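Local coordinates for protein UDP-N-acetylglucosamine 2-epimerase (Methanocaldococcus jannaschii, PDB 4NES) that probably catalyses the reversible epimerization at C-2 that interconverts UDP-N-acetylglucosamine and UDP-N-acetylmannosamine, working as a homodimer, at residues K163-T175 against N346-I360. Numbering follows the deposited sequence.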
ATOM      1  N   LYS A 163      -0.319   3.543 -18.693  1.00  9.59           N
ATOM      2  CA  LYS A 163      -1.332   3.134 -17.726  1.00 10.17           C
ATOM      3  C   LYS A 163      -2.340   4.244 -17.427  1.00  9.47           C
ATOM      4  O   LYS A 163      -3.376   3.994 -16.806  1.00 10.95           O
ATOM      5  CB  LYS A 163      -0.676   2.758 -16.400  1.00 11.79           C
ATOM      6  CG  LYS A 163       0.147   1.478 -16.365  1.00 14.97           C
ATOM      7  CD  LYS A 163       0.615   1.251 -14.929  1.00 18.24           C
ATOM      8  CE  LYS A 163       1.086  -0.169 -14.676  1.00 31.74           C
ATOM      9  NZ  LYS A 163       2.219  -0.569 -15.548  1.00 34.53           N
ATOM     10  N   ILE A 164      -2.020   5.464 -17.839  1.00  9.04           N
ATOM     11  CA  ILE A 164      -2.776   6.647 -17.425  1.00  8.22           C
ATOM     12  C   ILE A 164      -3.695   7.153 -18.528  1.00  8.41           C
ATOM     13  O   ILE A 164      -3.264   7.354 -19.666  1.00 10.53           O
ATOM     14  CB  ILE A 164      -1.827   7.792 -17.019  1.00  9.71           C
ATOM     15  CG1 ILE A 164      -0.804   7.307 -15.997  1.00 11.36           C
ATOM     16  CG2 ILE A 164      -2.618   8.965 -16.443  1.00  9.62           C
ATOM     17  CD1 ILE A 164       0.315   8.311 -15.780  1.00 11.40           C
ATOM     18  N   PHE A 165      -4.961   7.355 -18.179  1.00  8.22           N
ATOM     19  CA  PHE A 165      -5.959   7.886 -19.100  1.00  8.07           C
ATOM     20  C   PHE A 165      -6.640   9.058 -18.429  1.00 10.30           C
ATOM     21  O   PHE A 165      -7.211   8.897 -17.350  1.00  9.65           O
ATOM     22  CB  PHE A 165      -6.997   6.804 -19.423  1.00 10.20           C
ATOM     23  CG  PHE A 165      -6.404   5.564 -20.017  1.00 10.09           C
ATOM     24  CD1 PHE A 165      -5.893   4.555 -19.206  1.00 10.66           C
ATOM     25  CD2 PHE A 165      -6.329   5.421 -21.392  1.00 12.20           C
ATOM     26  CE1 PHE A 165      -5.325   3.409 -19.776  1.00 11.27           C
ATOM     27  CE2 PHE A 165      -5.773   4.282 -21.961  1.00 16.02           C
ATOM     28  CZ  PHE A 165      -5.274   3.285 -21.156  1.00 12.36           C
ATOM     29  N   VAL A 166      -6.582  10.239 -19.048  1.00  8.83           N
ATOM     30  CA  VAL A 166      -7.282  11.402 -18.513  1.00  7.29           C
ATOM     31  C   VAL A 166      -8.681  11.397 -19.095  1.00  7.64           C
ATOM     32  O   VAL A 166      -8.871  11.679 -20.282  1.00  9.11           O
ATOM     33  CB  VAL A 166      -6.560  12.706 -18.868  1.00  8.29           C
ATOM     34  CG1 VAL A 166      -7.314  13.897 -18.281  1.00  9.60           C
ATOM     35  CG2 VAL A 166      -5.119  12.670 -18.352  1.00 11.03           C
ATOM     36  N   VAL A 167      -9.653  11.037 -18.262  1.00  7.83           N
ATOM     37  CA  VAL A 167     -11.009  10.765 -18.733  1.00  8.82           C
ATOM     38  C   VAL A 167     -12.064  11.716 -18.177  1.00  7.69           C
ATOM     39  O   VAL A 167     -13.238  11.614 -18.535  1.00  9.39           O
ATOM     40  CB  VAL A 167     -11.452   9.313 -18.413  1.00  7.19           C
ATOM     41  CG1 VAL A 167     -10.569   8.286 -19.125  1.00  8.16           C
ATOM     42  CG2 VAL A 167     -11.470   9.059 -16.899  1.00 10.78           C
ATOM     43  N   GLY A 168     -11.649  12.655 -17.330  1.00  7.76           N
ATOM     44  CA  GLY A 168     -12.574  13.509 -16.604  1.00  8.25           C
ATOM     45  C   GLY A 168     -13.008  12.815 -15.330  1.00  7.93           C
ATOM     46  O   GLY A 168     -12.623  11.674 -15.077  1.00  9.21           O
ATOM     47  N   ASN A 169     -13.797  13.510 -14.516  1.00  7.16           N
ATOM     48  CA  ASN A 169     -14.324  12.916 -13.297  1.00  7.23           C
ATOM     49  C   ASN A 169     -15.762  12.475 -13.506  1.00  7.30           C
ATOM     50  O   ASN A 169     -16.585  13.259 -13.985  1.00  7.57           O
ATOM     51  CB  ASN A 169     -14.208  13.897 -12.122  1.00  9.44           C
ATOM     52  CG  ASN A 169     -14.344  13.211 -10.771  1.00  9.67           C
ATOM     53  OD1 ASN A 169     -15.292  12.469 -10.518  1.00  9.19           O
ATOM     54  ND2 ASN A 169     -13.359  13.426  -9.901  1.00 13.16           N
ATOM     55  N   THR A 170     -16.064  11.223 -13.151  1.00  7.64           N
ATOM     56  CA  THR A 170     -17.436  10.705 -13.269  1.00  8.12           C
ATOM     57  C   THR A 170     -18.475  11.504 -12.468  1.00  8.00           C
ATOM     58  O   THR A 170     -19.684  11.364 -12.708  1.00  7.39           O
ATOM     59  CB  THR A 170     -17.549   9.228 -12.848  1.00  8.71           C
ATOM     60  OG1 THR A 170     -17.157   9.099 -11.478  1.00  9.24           O
ATOM     61  CG2 THR A 170     -16.671   8.326 -13.717  1.00  9.92           C
ATOM     62  N   ILE A 171     -18.039  12.325 -11.517  1.00  7.52           N
ATOM     63  CA  ILE A 171     -18.989  13.148 -10.788  1.00  8.59           C
ATOM     64  C   ILE A 171     -19.690  14.134 -11.724  1.00  8.76           C
ATOM     65  O   ILE A 171     -20.844  14.510 -11.476  1.00  9.55           O
ATOM     66  CB  ILE A 171     -18.331  13.880  -9.597  1.00  7.25           C
ATOM     67  CG1 ILE A 171     -19.398  14.363  -8.621  1.00 10.53           C
ATOM     68  CG2 ILE A 171     -17.440  15.024 -10.071  1.00  9.73           C
ATOM     69  CD1 ILE A 171     -20.188  13.239  -8.005  1.00 13.38           C
ATOM     70  N   VAL A 172     -19.035  14.533 -12.817  1.00  7.53           N
ATOM     71  CA  VAL A 172     -19.715  15.363 -13.809  1.00  7.71           C
ATOM     72  C   VAL A 172     -20.880  14.593 -14.424  1.00  8.98           C
ATOM     73  O   VAL A 172     -21.992  15.114 -14.493  1.00  9.83           O
ATOM     74  CB  VAL A 172     -18.773  15.867 -14.925  1.00  8.27           C
ATOM     75  CG1 VAL A 172     -19.536  16.772 -15.902  1.00 10.41           C
ATOM     76  CG2 VAL A 172     -17.611  16.618 -14.332  1.00 10.05           C
ATOM     77  N   ASP A 173     -20.627  13.360 -14.866  1.00  9.38           N
ATOM     78  CA  ASP A 173     -21.697  12.504 -15.386  1.00  9.31           C
ATOM     79  C   ASP A 173     -22.845  12.424 -14.386  1.00  8.90           C
ATOM     80  O   ASP A 173     -24.009  12.573 -14.745  1.00 10.28           O
ATOM     81  CB  ASP A 173     -21.252  11.042 -15.571  1.00 10.25           C
ATOM     82  CG  ASP A 173     -19.960  10.860 -16.358  1.00 12.93           C
ATOM     83  OD1 ASP A 173     -19.068  11.726 -16.358  1.00 12.71           O
ATOM     84  OD2 ASP A 173     -19.818   9.759 -16.939  1.00 11.36           O
ATOM     85  N   ALA A 174     -22.518  12.141 -13.127  1.00  8.39           N
ATOM     86  CA  ALA A 174     -23.536  11.924 -12.104  1.00  9.09           C
ATOM     87  C   ALA A 174     -24.368  13.183 -11.862  1.00 12.62           C
ATOM     88  O   ALA A 174     -25.605  13.128 -11.789  1.00 11.85           O
ATOM     89  CB  ALA A 174     -22.903  11.451 -10.812  1.00 10.94           C
ATOM     90  N   THR A 175     -23.690  14.317 -11.760  1.00 13.84           N
ATOM     91  CA  THR A 175     -24.374  15.571 -11.490  1.00 19.30           C
ATOM     92  C   THR A 175     -25.231  15.921 -12.707  1.00 18.51           C
ATOM     93  O   THR A 175     -26.349  16.430 -12.566  1.00 25.33           O
ATOM     94  CB  THR A 175     -23.363  16.696 -11.134  1.00 17.11           C
ATOM     95  OG1 THR A 175     -22.461  16.229 -10.122  1.00 22.35           O
ATOM     96  CG2 THR A 175     -24.079  17.917 -10.612  1.00 27.06           C
ATOM     97  N   ASN A 346     -15.084  24.725 -16.164  1.00 26.63           N
ATOM     98  CA  ASN A 346     -15.154  23.409 -15.520  1.00 26.75           C
ATOM     99  C   ASN A 346     -14.026  22.520 -16.008  1.00 18.14           C
ATOM    100  O   ASN A 346     -13.964  22.152 -17.180  1.00 21.35           O
ATOM    101  CB  ASN A 346     -16.507  22.696 -15.672  1.00 29.29           C
ATOM    102  CG  ASN A 346     -16.512  21.297 -15.017  1.00 27.01           C
ATOM    103  OD1 ASN A 346     -16.370  21.146 -13.782  1.00  7.60           O
ATOM    104  ND2 ASN A 346     -16.686  20.275 -15.848  1.00 40.98           N
ATOM    105  N   PRO A 347     -13.121  22.178 -15.094  1.00 16.05           N
ATOM    106  CA  PRO A 347     -11.903  21.426 -15.379  1.00 16.52           C
ATOM    107  C   PRO A 347     -12.133  19.920 -15.394  1.00 15.99           C
ATOM    108  O   PRO A 347     -11.205  19.179 -15.712  1.00 15.74           O
ATOM    109  CB  PRO A 347     -11.003  21.799 -14.205  1.00 14.97           C
ATOM    110  CG  PRO A 347     -11.961  22.029 -13.074  1.00 18.01           C
ATOM    111  CD  PRO A 347     -13.182  22.641 -13.695  1.00 17.26           C
ATOM    112  N   PHE A 348     -13.344  19.468 -15.077  1.00 12.62           N
ATOM    113  CA  PHE A 348     -13.539  18.046 -14.806  1.00 12.64           C
ATOM    114  C   PHE A 348     -14.152  17.224 -15.931  1.00 10.71           C
ATOM    115  O   PHE A 348     -14.462  16.044 -15.740  1.00 11.50           O
ATOM    116  CB  PHE A 348     -14.325  17.863 -13.508  1.00 14.27           C
ATOM    117  CG  PHE A 348     -13.625  18.416 -12.303  1.00 15.43           C
ATOM    118  CD1 PHE A 348     -12.328  18.016 -11.996  1.00 15.21           C
ATOM    119  CD2 PHE A 348     -14.248  19.356 -11.494  1.00 21.19           C
ATOM    120  CE1 PHE A 348     -11.674  18.531 -10.891  1.00 18.86           C
ATOM    121  CE2 PHE A 348     -13.598  19.877 -10.385  1.00 20.40           C
ATOM    122  CZ  PHE A 348     -12.312  19.461 -10.085  1.00 18.36           C
ATOM    123  N   GLY A 349     -14.306  17.832 -17.099  1.00 11.82           N
ATOM    124  CA  GLY A 349     -14.735  17.091 -18.270  1.00 11.50           C
ATOM    125  C   GLY A 349     -16.178  17.311 -18.671  1.00 10.08           C
ATOM    126  O   GLY A 349     -16.891  18.115 -18.065  1.00 16.61           O
ATOM    127  N   ASN A 350     -16.612  16.574 -19.683  1.00 11.07           N
ATOM    128  CA  ASN A 350     -17.926  16.829 -20.260  1.00 12.37           C
ATOM    129  C   ASN A 350     -18.975  15.761 -19.945  1.00 12.75           C
ATOM    130  O   ASN A 350     -19.994  15.662 -20.620  1.00 12.90           O
ATOM    131  CB  ASN A 350     -17.817  17.124 -21.760  1.00 19.20           C
ATOM    132  CG  ASN A 350     -17.225  18.499 -22.032  1.00 20.27           C
ATOM    133  OD1 ASN A 350     -17.629  19.493 -21.429  1.00 25.54           O
ATOM    134  ND2 ASN A 350     -16.262  18.558 -22.935  1.00 21.91           N
ATOM    135  N   GLY A 351     -18.742  14.984 -18.895  1.00 10.19           N
ATOM    136  CA  GLY A 351     -19.798  14.148 -18.346  1.00 10.70           C
ATOM    137  C   GLY A 351     -20.036  12.815 -19.017  1.00 12.01           C
ATOM    138  O   GLY A 351     -21.097  12.207 -18.840  1.00 13.41           O
ATOM    139  N   LYS A 352     -19.047  12.350 -19.772  1.00 10.29           N
ATOM    140  CA  LYS A 352     -19.115  11.040 -20.395  1.00  8.78           C
ATOM    141  C   LYS A 352     -17.936  10.181 -19.959  1.00  9.20           C
ATOM    142  O   LYS A 352     -17.506   9.275 -20.666  1.00 10.17           O
ATOM    143  CB  LYS A 352     -19.178  11.169 -21.922  1.00 12.13           C
ATOM    144  CG  LYS A 352     -20.425  11.903 -22.410  1.00 12.60           C
ATOM    145  CD  LYS A 352     -20.485  11.967 -23.924  1.00 21.46           C
ATOM    146  CE  LYS A 352     -21.648  12.837 -24.399  1.00 28.55           C
ATOM    147  NZ  LYS A 352     -22.976  12.187 -24.229  1.00 36.27           N
ATOM    148  N   SER A 353     -17.435  10.453 -18.763  1.00  8.93           N
ATOM    149  CA  SER A 353     -16.295   9.721 -18.221  1.00  7.72           C
ATOM    150  C   SER A 353     -16.597   8.247 -17.978  1.00  8.52           C
ATOM    151  O   SER A 353     -15.745   7.392 -18.206  1.00  9.13           O
ATOM    152  CB  SER A 353     -15.844  10.376 -16.924  1.00 10.26           C
ATOM    153  OG  SER A 353     -15.489  11.721 -17.169  1.00 11.04           O
ATOM    154  N   GLY A 354     -17.795   7.950 -17.485  1.00  8.83           N
ATOM    155  CA  GLY A 354     -18.178   6.567 -17.240  1.00  9.02           C
ATOM    156  C   GLY A 354     -18.120   5.735 -18.505  1.00  9.12           C
ATOM    157  O   GLY A 354     -17.564   4.641 -18.512  1.00 10.04           O
ATOM    158  N   GLU A 355     -18.679   6.258 -19.588  1.00  8.99           N
ATOM    159  CA  GLU A 355     -18.664   5.536 -20.853  1.00  8.64           C
ATOM    160  C   GLU A 355     -17.238   5.355 -21.360  1.00  9.47           C
ATOM    161  O   GLU A 355     -16.899   4.290 -21.874  1.00 10.62           O
ATOM    162  CB  GLU A 355     -19.549   6.245 -21.879  1.00 13.98           C
ATOM    163  CG  GLU A 355     -21.055   6.066 -21.632  1.00 21.11           C
ATOM    164  CD  GLU A 355     -21.604   4.732 -22.109  1.00 32.20           C
ATOM    165  OE1 GLU A 355     -20.827   3.901 -22.628  1.00 33.92           O
ATOM    166  OE2 GLU A 355     -22.830   4.521 -21.981  1.00 33.24           O
ATOM    167  N   ARG A 356     -16.402   6.379 -21.204  1.00  8.67           N
ATOM    168  CA  ARG A 356     -15.019   6.292 -21.683  1.00  9.85           C
ATOM    169  C   ARG A 356     -14.228   5.239 -20.905  1.00  9.31           C
ATOM    170  O   ARG A 356     -13.474   4.460 -21.488  1.00 10.17           O
ATOM    171  CB  ARG A 356     -14.325   7.650 -21.604  1.00 13.73           C
ATOM    172  CG  ARG A 356     -12.826   7.608 -21.884  1.00 20.54           C
ATOM    173  CD  ARG A 356     -12.477   7.882 -23.341  1.00 20.70           C
ATOM    174  NE  ARG A 356     -11.061   8.223 -23.472  1.00 20.09           N
ATOM    175  CZ  ARG A 356     -10.115   7.399 -23.903  1.00 34.49           C
ATOM    176  NH1 ARG A 356     -10.426   6.176 -24.276  1.00 43.09           N
ATOM    177  NH2 ARG A 356      -8.851   7.813 -23.953  1.00 23.35           N
ATOM    178  N   ILE A 357     -14.429   5.208 -19.591  1.00  7.94           N
ATOM    179  CA  ILE A 357     -13.788   4.211 -18.732  1.00  7.33           C
ATOM    180  C   ILE A 357     -14.157   2.794 -19.148  1.00  9.41           C
ATOM    181  O   ILE A 357     -13.281   1.937 -19.295  1.00  8.32           O
ATOM    182  CB  ILE A 357     -14.156   4.454 -17.267  1.00  7.27           C
ATOM    183  CG1 ILE A 357     -13.406   5.685 -16.759  1.00  9.08           C
ATOM    184  CG2 ILE A 357     -13.791   3.240 -16.403  1.00  9.33           C
ATOM    185  CD1 ILE A 357     -13.914   6.207 -15.417  1.00 12.40           C
ATOM    186  N   VAL A 358     -15.442   2.550 -19.384  1.00  9.47           N
ATOM    187  CA  VAL A 358     -15.877   1.224 -19.800  1.00  8.53           C
ATOM    188  C   VAL A 358     -15.316   0.851 -21.179  1.00  9.17           C
ATOM    189  O   VAL A 358     -14.933  -0.298 -21.404  1.00  9.70           O
ATOM    190  CB  VAL A 358     -17.420   1.097 -19.738  1.00 10.05           C
ATOM    191  CG1 VAL A 358     -17.894  -0.223 -20.311  1.00 11.80           C
ATOM    192  CG2 VAL A 358     -17.887   1.207 -18.304  1.00 11.38           C
ATOM    193  N   ARG A 359     -15.252   1.811 -22.104  1.00  9.32           N
ATOM    194  CA  ARG A 359     -14.641   1.544 -23.409  1.00  9.91           C
ATOM    195  C   ARG A 359     -13.167   1.154 -23.266  1.00  9.56           C
ATOM    196  O   ARG A 359     -12.711   0.187 -23.879  1.00 10.66           O
ATOM    197  CB  ARG A 359     -14.791   2.745 -24.354  1.00 10.67           C
ATOM    198  CG  ARG A 359     -14.233   2.482 -25.749  1.00 13.48           C
ATOM    199  CD  ARG A 359     -14.345   3.730 -26.632  1.00 20.96           C
ATOM    200  NE  ARG A 359     -13.579   3.597 -27.873  1.00 28.90           N
ATOM    201  CZ  ARG A 359     -14.063   3.087 -29.000  1.00 28.66           C
ATOM    202  NH1 ARG A 359     -15.315   2.653 -29.048  1.00 29.88           N
ATOM    203  NH2 ARG A 359     -13.296   3.008 -30.081  1.00 27.78           N
ATOM    204  N   ILE A 360     -12.429   1.891 -22.442  1.00  8.65           N
ATOM    205  CA  ILE A 360     -11.017   1.579 -22.225  1.00  9.77           C
ATOM    206  C   ILE A 360     -10.829   0.180 -21.646  1.00 10.22           C
ATOM    207  O   ILE A 360      -9.947  -0.566 -22.088  1.00 12.03           O
ATOM    208  CB  ILE A 360     -10.320   2.644 -21.343  1.00  7.93           C
ATOM    209  CG1 ILE A 360     -10.226   3.964 -22.107  1.00 10.70           C
ATOM    210  CG2 ILE A 360      -8.917   2.182 -20.911  1.00 10.12           C
ATOM    211  CD1 ILE A 360      -9.932   5.183 -21.245  1.00 10.51           C
TER
HETATM  212  O   HOH W   1     -20.830   8.255 -18.981  1.00 12.75           O
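Val167 spreads its two methyls over helix 353-360: CG1 meets Arg356 CG at 3.6 Å and the tip of Ile360, while CG2 crosses Ile357 at about a right angle. Ile360 and Phe165 slide past each other in opposite directions, Ile360 CG2 standing over the ring centre in a CH-pi contact. Val172 holds CG1 anti to its own N (chi1 -178°), which sets that methyl against Gly351 N and CA, while CG2 rests 3.6 Å from Phe348 CB. Next to it Asp173 turns its carboxylate to the start of helix 353-360. Its OD2 takes a nearly straight bond from Gly354 N (2.8 Å, 169°) and its OD1 a longer one from Ser353 N (3.2 Å), both on the syn side, and a water that donates to OD2 accepts from Glu355 N. With an alanine here, the amides of Ser353 and Gly354 would probably lose their carboxylate acceptor and the water one of its partners. Ser353 OG donates to Val167 O at 2.6 Å, and Asn169 N to Phe348 O at 2.9 Å. The arrangement fits a GT-B enzyme, in which the C-terminal helix crosses back from the second Rossmann-like domain to pack on the first, here beside its edge strand 164-166.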